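Local coordinates for SusD-like carbohydrate binding protein BF1063 (Bacteroides fragilis NCTC 9343, PDB 3I4G) that probably binds carbohydrate at the outer membrane of the bacterium, as a member of the SusD family of glycan-binding lipoproteins, at residues 263-271 and 372-380; 278-288 and 354-362. All blocks are in the same frame, centred on the assembly; numbering follows the deposited sequence.

How the contacts relate
Both contacts lie in the SusD-family region of the chain and are largely buried, with centres about 18 Å apart. Contact 2 is nested inside the loop that contact 1 closes. Contact 1 sets a short helix against a loop that keeps an exposed edge at Gln376. Its bonds are mostly backbone to backbone. Contact 2 is more fully buried, with no exposed residue among those that touch. There side-chain oxygens, bridging waters and an aromatic pair join two short strands and their flanks. Helix 266-270 links the two: Gln268 and His269 bond through their backbones to Trp278 and Leu280, and Ala270 packs against Met361.

Contact 1: residues 263-271 and 372-380. With EDO (1,2-ethanediol), chain C.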
loop_
_atom_site.group_PDB
_atom_site.type_symbol
_atom_site.label_atom_id
_atom_site.label_comp_id
_atom_site.label_asym_id
_atom_site.label_seq_id
_atom_site.Cartn_x
_atom_site.Cartn_y
_atom_site.Cartn_z
ATOM N N GLY A 263 11.962 -12.228 9.246
ATOM C CA GLY A 263 11.932 -10.890 9.813
ATOM C C GLY A 263 11.860 -9.880 8.693
ATOM O O GLY A 263 12.192 -10.160 7.551
ATOM N N THR A 264 11.406 -8.691 9.008
ATOM C CA THR A 264 11.378 -7.618 8.016
ATOM C C THR A 264 12.661 -6.783 8.035
ATOM O O THR A 264 13.247 -6.546 9.082
ATOM C CB THR A 264 10.159 -6.681 8.170
ATOM O OG1 THR A 264 10.295 -5.648 7.179
ATOM C CG2 THR A 264 10.045 -6.040 9.592
ATOM N N GLY A 265 13.136 -6.428 6.848
ATOM C CA GLY A 265 14.245 -5.504 6.718
ATOM C C GLY A 265 13.806 -4.054 6.561
ATOM O O GLY A 265 14.660 -3.191 6.294
ATOM N N LEU A 266 12.518 -3.769 6.718
ATOM C CA LEU A 266 12.023 -2.415 6.553
ATOM C C LEU A 266 12.768 -1.435 7.461
ATOM O O LEU A 266 13.106 -0.342 7.020
ATOM C CB LEU A 266 10.497 -2.321 6.782
ATOM C CG LEU A 266 9.897 -0.933 6.634
ATOM C CD1 LEU A 266 10.120 -0.331 5.213
ATOM C CD2 LEU A 266 8.417 -0.996 7.001
ATOM N N PRO A 267 13.046 -1.772 8.744
ATOM C CA PRO A 267 13.808 -0.807 9.556
ATOM C C PRO A 267 15.185 -0.453 8.981
ATOM O O PRO A 267 15.561 0.723 8.933
ATOM C CB PRO A 267 13.912 -1.507 10.904
ATOM C CG PRO A 267 12.725 -2.441 10.917
ATOM C CD PRO A 267 12.685 -2.967 9.523
ATOM N N GLN A 268 15.953 -1.457 8.557
ATOM C CA GLN A 268 17.243 -1.152 7.957
ATOM C C GLN A 268 17.074 -0.202 6.798
ATOM O O GLN A 268 17.896 0.714 6.571
ATOM C CB GLN A 268 17.882 -2.454 7.473
ATOM C CG GLN A 268 19.194 -2.242 6.694
ATOM C CD GLN A 268 20.312 -1.755 7.566
ATOM O OE1 GLN A 268 21.047 -2.569 8.135
ATOM N NE2 GLN A 268 20.414 -0.439 7.739
ATOM N N HIS A 269 16.052 -0.429 5.997
ATOM C CA HIS A 269 15.861 0.377 4.824
ATOM C C HIS A 269 15.289 1.748 5.058
ATOM O O HIS A 269 15.680 2.678 4.343
ATOM C CB HIS A 269 14.952 -0.327 3.778
ATOM C CG HIS A 269 15.690 -0.693 2.530
ATOM N ND1 HIS A 269 15.521 -1.899 1.884
ATOM C CD2 HIS A 269 16.589 0.011 1.804
ATOM C CE1 HIS A 269 16.320 -1.926 0.826
ATOM N NE2 HIS A 269 16.979 -0.781 0.753
ATOM N N ALA A 270 14.392 1.878 6.023
ATOM C CA ALA A 270 13.582 3.103 6.134
ATOM C C ALA A 270 13.752 3.932 7.399
ATOM O O ALA A 270 13.171 5.006 7.480
ATOM C CB ALA A 270 12.103 2.784 5.940
ATOM N N LEU A 271 14.487 3.430 8.392
ATOM C CA LEU A 271 14.905 4.280 9.492
ATOM C C LEU A 271 15.953 5.264 8.970
ATOM O O LEU A 271 16.568 5.064 7.911
ATOM C CB LEU A 271 15.500 3.466 10.653
ATOM C CG LEU A 271 14.497 2.580 11.367
ATOM C CD1 LEU A 271 15.179 1.707 12.456
ATOM C CD2 LEU A 271 13.318 3.365 12.023
ATOM N N ILE A 372 14.658 -2.920 18.810
ATOM C CA ILE A 372 14.742 -3.806 17.654
ATOM C C ILE A 372 16.083 -4.482 17.756
ATOM O O ILE A 372 17.117 -3.822 17.697
ATOM C CB ILE A 372 14.661 -3.021 16.337
ATOM C CG1 ILE A 372 13.309 -2.308 16.198
ATOM C CG2 ILE A 372 14.860 -3.973 15.152
ATOM C CD1 ILE A 372 13.193 -1.275 15.005
ATOM N N ASN A 373 16.091 -5.805 17.892
ATOM C CA ASN A 373 17.353 -6.478 18.045
ATOM C C ASN A 373 18.203 -6.436 16.781
ATOM O O ASN A 373 19.422 -6.282 16.848
ATOM C CB ASN A 373 17.119 -7.932 18.485
ATOM C CG ASN A 373 18.403 -8.635 18.857
ATOM O OD1 ASN A 373 19.153 -8.187 19.712
ATOM N ND2 ASN A 373 18.677 -9.736 18.173
ATOM N N ASP A 374 17.563 -6.585 15.621
ATOM C CA ASP A 374 18.261 -6.594 14.341
ATOM C C ASP A 374 17.396 -5.859 13.330
ATOM O O ASP A 374 16.354 -6.375 12.894
ATOM C CB ASP A 374 18.544 -8.033 13.888
ATOM C CG ASP A 374 19.357 -8.112 12.623
ATOM O OD1 ASP A 374 19.589 -7.098 11.958
ATOM O OD2 ASP A 374 19.795 -9.253 12.283
ATOM N N VAL A 375 17.857 -4.674 12.926
ATOM C CA VAL A 375 17.088 -3.875 11.957
ATOM C C VAL A 375 16.957 -4.548 10.593
ATOM O O VAL A 375 16.081 -4.144 9.818
ATOM C CB VAL A 375 17.628 -2.444 11.786
ATOM C CG1 VAL A 375 17.443 -1.684 13.106
ATOM C CG2 VAL A 375 19.080 -2.411 11.291
ATOM N N GLN A 376 17.782 -5.558 10.315
ATOM C CA GLN A 376 17.712 -6.296 9.062
ATOM C C GLN A 376 16.733 -7.477 9.136
ATOM O O GLN A 376 16.423 -8.076 8.130
ATOM C CB GLN A 376 19.096 -6.815 8.650
ATOM C CG GLN A 376 20.079 -5.722 8.400
ATOM C CD GLN A 376 21.459 -6.186 7.937
ATOM O OE1 GLN A 376 21.810 -7.365 8.022
ATOM N NE2 GLN A 376 22.258 -5.240 7.464
ATOM N N SER A 377 16.270 -7.827 10.322
ATOM C CA SER A 377 15.365 -8.957 10.499
ATOM C C SER A 377 14.599 -8.733 11.792
ATOM O O SER A 377 14.880 -9.317 12.843
ATOM C CB SER A 377 16.156 -10.250 10.536
ATOM O OG SER A 377 15.313 -11.391 10.641
ATOM N N ALA A 378 13.577 -7.904 11.675
ATOM C CA ALA A 378 12.792 -7.412 12.801
ATOM C C ALA A 378 11.404 -7.981 12.810
ATOM O O ALA A 378 10.879 -8.468 11.804
ATOM C CB ALA A 378 12.702 -5.866 12.712
ATOM N N ASN A 379 10.776 -7.881 13.977
ATOM C CA ASN A 379 9.363 -8.093 14.053
ATOM C C ASN A 379 8.684 -6.955 13.316
ATOM O O ASN A 379 9.175 -5.827 13.296
ATOM C CB ASN A 379 8.893 -8.077 15.506
ATOM C CG ASN A 379 9.367 -9.245 16.291
ATOM O OD1 ASN A 379 9.401 -10.379 15.824
ATOM N ND2 ASN A 379 9.677 -8.979 17.552
ATOM N N GLY A 380 7.546 -7.202 12.718
ATOM C CA GLY A 380 6.803 -6.162 12.012
ATOM C C GLY A 380 5.402 -6.586 11.714
ATOM O O GLY A 380 5.079 -7.776 11.725
HETATM C C1 EDO C . 10.001 -2.771 13.372
HETATM O O1 EDO C . 9.484 -3.436 12.197
HETATM C C2 EDO C . 8.772 -2.422 14.201
HETATM O O2 EDO C . 9.094 -1.329 15.036
#
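Thr264 and Ala378 form a single antiparallel bridge, a hydrogen-bonded pair. Thr264 N reaches Ala378 O at 2.9 Å, in the carbonyl plane and on a lone pair. Ala378 N returns a bond of 2.9 Å to Thr264 O. The bridge ties the approach to helix 266-270 to the residue just after a type I turn, Asp374 to Ser377.

Four residues further on, in the first turn of helix 266-270, Gln268 N meets Val375 O at 3.0 Å. This bond is bent, 139° at the hydrogen, and the donor sits above the carbonyl plane. Pro267 lies against the same turn. Its CB packs on Val375 CB, and its CG on Ala378 CB. Leu271 CD1 extends the apolar patch to Val375 CG1, 4.1 Å away.

At the outer edge, Gln376 is modelled in two conformers. In one of them it runs beside Gln268, and its NE2 gives a hydrogen bond to Gln268 OE1 of 3.0 Å. This bond is less certain than the others. Gln268 CG is anti to the backbone N (chi1 174°), and a bend at chi2 puts the amide within reach of that conformer.

Two side chains shape the backbone behind these bonds. Thr264 OG1 accepts from Leu266 N in an ST turn at the helix start. Asp374 OD1 accepts from Gln376 N in an Asx turn. Asp38 bonds both Gly263 N and Ser377 OG, so it holds both segments beside the bridge. An ethanediol, probably from the crystallisation liquor, sits by Pro267 and Ile372; its O1 gives a 2.6 Å hydrogen bond to Asn379 O.

Contact 2: residues 278-288 and 354-362; sequences WSLVNPAADLY and EASRTGFMM
Asn282 turns CG anti to the carbonyl carbon, chi1 -57°, and Phe360 turns its CG the same way. The first torsion brings the Asn282 amide to the turn at Ser356 to Thr358. The second places the Phe360 ring beside Tyr288. The contact lies on short strands 281-283 and 360-362, which run neither parallel nor fully antiparallel. Each strand pairs with another partner, 63-65 and 323-325, so the contact joins two small antiparallel sheets.

Arg357 N bonds Asn282 OD1 at 2.9 Å and nearly straight, 168°, but from above the carbonyl plane. Asn282 ND2 donates to Ser279 O and Val281 O, coming in above both carbonyl planes. Thr358 OG1 gives a hydrogen bond to Pro283 O at 2.8 Å and accepts from Phe360 N in an ST turn. Ser356 OG takes bonds from Thr358 N and Gly359 N and gives one to Phe360 O. These bonds fix the loop that faces Asn282.

Pro283 lays CB against Phe360 CB, while its O lies at the edge of the Phe360 ring. Phe360 CZ comes to 3.5 Å from Tyr288 CB. The Tyr288 and Phe360 planes are near parallel, 26° apart, but slid so far that the rings barely overlap. Ile323 and Tyr325 also touch Phe360.

At the other end, Glu354 lies alongside Trp278. Its OE1 forms a salt bridge with Lys346, and its OE2 a hydrogen bond with a buffer molecule, probably from the crystallisation liquor. Two waters link Ser279 OG to Ser356 N and to Glu354 O. A third water joins the strands. It gives a hydrogen bond to Val281 O, and its O accepts one from Met362 N at 2.8 Å.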
loop_
_atom_site.group_PDB
_atom_site.type_symbol
_atom_site.label_atom_id
_atom_site.label_comp_id
_atom_site.label_asym_id
_atom_site.label_seq_id
_atom_site.Cartn_x
_atom_site.Cartn_y
_atom_site.Cartn_z
ATOM N N TRP A 278 18.866 3.410 6.349
ATOM C CA TRP A 278 19.343 3.951 5.083
ATOM C C TRP A 278 18.437 5.029 4.466
ATOM O O TRP A 278 18.721 5.515 3.364
ATOM C CB TRP A 278 19.558 2.803 4.090
ATOM C CG TRP A 278 20.578 1.783 4.539
ATOM C CD1 TRP A 278 21.653 1.998 5.362
ATOM C CD2 TRP A 278 20.653 0.424 4.122
ATOM N NE1 TRP A 278 22.384 0.832 5.495
ATOM C CE2 TRP A 278 21.784 -0.151 4.755
ATOM C CE3 TRP A 278 19.846 -0.379 3.310
ATOM C CZ2 TRP A 278 22.147 -1.499 4.559
ATOM C CZ3 TRP A 278 20.218 -1.707 3.121
ATOM C CH2 TRP A 278 21.317 -2.253 3.768
ATOM N N SER A 279 17.339 5.391 5.131
ATOM C CA SER A 279 16.465 6.494 4.687
ATOM C C SER A 279 15.944 6.318 3.278
ATOM O O SER A 279 15.860 7.272 2.518
ATOM C CB SER A 279 17.177 7.857 4.799
ATOM O OG SER A 279 17.646 8.098 6.125
ATOM N N LEU A 280 15.548 5.110 2.899
ATOM C CA LEU A 280 15.077 4.911 1.505
ATOM C C LEU A 280 13.707 5.537 1.244
ATOM O O LEU A 280 13.458 6.017 0.153
ATOM C CB LEU A 280 15.072 3.423 1.151
ATOM C CG LEU A 280 14.718 3.099 -0.308
ATOM C CD1 LEU A 280 15.616 3.833 -1.283
ATOM C CD2 LEU A 280 14.757 1.600 -0.599
ATOM N N VAL A 281 12.803 5.489 2.237
ATOM C CA VAL A 281 11.401 5.979 2.124
ATOM C C VAL A 281 11.289 7.442 2.515
ATOM O O VAL A 281 11.554 7.782 3.645
ATOM C CB VAL A 281 10.452 5.134 2.994
ATOM C CG1 VAL A 281 9.025 5.631 2.819
ATOM C CG2 VAL A 281 10.599 3.676 2.638
ATOM N N ASN A 282 10.964 8.342 1.566
ATOM C CA ASN A 282 10.965 9.794 1.802
ATOM C C ASN A 282 9.634 10.483 1.441
ATOM O O ASN A 282 9.372 10.759 0.265
ATOM C CB ASN A 282 12.081 10.447 0.948
ATOM C CG ASN A 282 13.502 9.924 1.173
ATOM O OD1 ASN A 282 14.366 10.209 0.356
ATOM N ND2 ASN A 282 13.781 9.259 2.306
ATOM N N PRO A 283 8.766 10.750 2.427
ATOM C CA PRO A 283 7.526 11.480 2.135
ATOM C C PRO A 283 7.791 12.818 1.486
ATOM O O PRO A 283 8.804 13.441 1.730
ATOM C CB PRO A 283 6.883 11.637 3.521
ATOM C CG PRO A 283 7.449 10.485 4.335
ATOM C CD PRO A 283 8.863 10.337 3.825
ATOM N N ALA A 284 6.870 13.243 0.641
ATOM C CA ALA A 284 6.972 14.481 -0.096
ATOM C C ALA A 284 6.125 15.610 0.465
ATOM O O ALA A 284 5.149 15.401 1.195
ATOM C CB ALA A 284 6.532 14.249 -1.544
ATOM N N ALA A 285 6.466 16.836 0.073
ATOM C CA ALA A 285 5.711 18.028 0.480
ATOM C C ALA A 285 4.232 17.909 0.165
ATOM O O ALA A 285 3.416 18.368 0.951
ATOM C CB ALA A 285 6.271 19.314 -0.177
ATOM N N ASP A 286 3.847 17.373 -0.998
ATOM C CA ASP A 286 2.426 17.367 -1.338
ATOM C C ASP A 286 1.612 16.554 -0.340
ATOM O O ASP A 286 0.442 16.878 -0.093
ATOM C CB ASP A 286 2.208 16.854 -2.757
ATOM C CG ASP A 286 0.841 17.147 -3.270
ATOM O OD1 ASP A 286 0.509 18.333 -3.494
ATOM O OD2 ASP A 286 0.101 16.169 -3.482
ATOM N N LEU A 287 2.199 15.491 0.231
ATOM C CA LEU A 287 1.494 14.766 1.313
ATOM C C LEU A 287 1.480 15.629 2.589
ATOM O O LEU A 287 0.430 15.792 3.220
ATOM C CB LEU A 287 2.140 13.420 1.595
ATOM C CG LEU A 287 1.607 12.686 2.825
ATOM C CD1 LEU A 287 0.077 12.449 2.780
ATOM C CD2 LEU A 287 2.350 11.344 3.039
ATOM N N TYR A 288 2.634 16.132 3.005
ATOM C CA TYR A 288 2.684 17.018 4.152
ATOM C C TYR A 288 1.610 18.113 4.119
ATOM O O TYR A 288 0.970 18.394 5.140
ATOM C CB TYR A 288 4.084 17.654 4.308
ATOM C CG TYR A 288 4.058 18.807 5.265
ATOM C CD1 TYR A 288 3.938 18.563 6.637
ATOM C CD2 TYR A 288 4.097 20.127 4.839
ATOM C CE1 TYR A 288 3.861 19.610 7.530
ATOM C CE2 TYR A 288 4.003 21.177 5.776
ATOM C CZ TYR A 288 3.869 20.867 7.102
ATOM O OH TYR A 288 3.788 21.879 8.078
ATOM N N GLU A 354 23.500 9.363 2.291
ATOM C CA GLU A 354 22.646 8.273 2.729
ATOM C C GLU A 354 21.742 8.829 3.810
ATOM O O GLU A 354 21.918 8.622 5.016
ATOM C CB GLU A 354 23.499 7.143 3.253
ATOM C CG GLU A 354 22.710 5.867 3.529
ATOM C CD GLU A 354 23.613 4.726 3.988
ATOM O OE1 GLU A 354 24.018 4.704 5.155
ATOM O OE2 GLU A 354 23.873 3.862 3.158
ATOM N N ALA A 355 20.749 9.582 3.346
ATOM C CA ALA A 355 19.862 10.350 4.174
ATOM C C ALA A 355 18.659 10.755 3.314
ATOM O O ALA A 355 18.671 10.622 2.093
ATOM C CB ALA A 355 20.610 11.595 4.712
ATOM N N SER A 356 17.622 11.299 3.942
ATOM C CA SER A 356 16.434 11.693 3.238
ATOM C C SER A 356 16.699 12.670 2.121
ATOM O O SER A 356 17.477 13.604 2.260
ATOM C CB SER A 356 15.462 12.370 4.231
ATOM O OG SER A 356 14.290 12.840 3.562
ATOM N N ARG A 357 16.041 12.475 0.999
ATOM C CA ARG A 357 16.127 13.406 -0.123
ATOM C C ARG A 357 15.087 14.499 -0.035
ATOM O O ARG A 357 15.145 15.484 -0.774
ATOM C CB ARG A 357 15.962 12.677 -1.452
ATOM C CG ARG A 357 17.165 11.906 -1.839
ATOM C CD ARG A 357 18.317 12.808 -2.404
ATOM N NE ARG A 357 19.468 11.942 -2.557
ATOM C CZ ARG A 357 20.312 11.634 -1.576
ATOM N NH1 ARG A 357 20.349 12.332 -0.447
ATOM N NH2 ARG A 357 21.145 10.639 -1.754
ATOM N N THR A 358 14.113 14.366 0.868
ATOM C CA THR A 358 13.042 15.354 0.989
ATOM C C THR A 358 13.072 16.185 2.267
ATOM O O THR A 358 12.513 17.275 2.293
ATOM C CB THR A 358 11.671 14.685 0.939
ATOM O OG1 THR A 358 11.566 13.811 2.065
ATOM C CG2 THR A 358 11.436 13.857 -0.349
ATOM N N GLY A 359 13.654 15.676 3.343
ATOM C CA GLY A 359 13.538 16.339 4.640
ATOM C C GLY A 359 12.474 15.689 5.505
ATOM O O GLY A 359 12.347 16.041 6.686
ATOM N N PHE A 360 11.693 14.768 4.942
ATOM C CA PHE A 360 10.706 13.992 5.701
ATOM C C PHE A 360 11.181 12.551 5.776
ATOM O O PHE A 360 11.965 12.065 4.936
ATOM C CB PHE A 360 9.334 14.032 5.047
ATOM C CG PHE A 360 8.705 15.406 4.994
ATOM C CD1 PHE A 360 8.208 15.977 6.150
ATOM C CD2 PHE A 360 8.598 16.119 3.800
ATOM C CE1 PHE A 360 7.597 17.216 6.122
ATOM C CE2 PHE A 360 7.986 17.357 3.777
ATOM C CZ PHE A 360 7.516 17.910 4.920
HETATM N N MSE A 361 10.630 11.861 6.757
HETATM C CA MSE A 361 10.803 10.439 6.943
HETATM C C MSE A 361 9.475 9.818 7.326
HETATM O O MSE A 361 8.555 10.522 7.757
HETATM C CB MSE A 361 11.842 10.167 8.010
HETATM C CG MSE A 361 13.247 10.615 7.659
HETATM SE SE MSE A 361 14.001 9.479 6.194
HETATM C CE MSE A 361 14.350 8.015 7.159
HETATM N N MSE A 362 9.373 8.495 7.188
HETATM C CA MSE A 362 8.161 7.782 7.588
HETATM C C MSE A 362 8.241 7.327 9.034
HETATM O O MSE A 362 9.143 6.615 9.428
HETATM C CB MSE A 362 7.929 6.550 6.685
HETATM C CG MSE A 362 6.688 5.747 7.053
HETATM SE SE MSE A 362 6.369 4.309 5.773
HETATM C CE MSE A 362 7.734 3.197 6.362
HETATM O O HOH W 1 17.629 10.821 6.879
HETATM O O HOH W 2 20.112 7.218 6.549
HETATM O O HOH W 3 11.267 6.669 6.120
#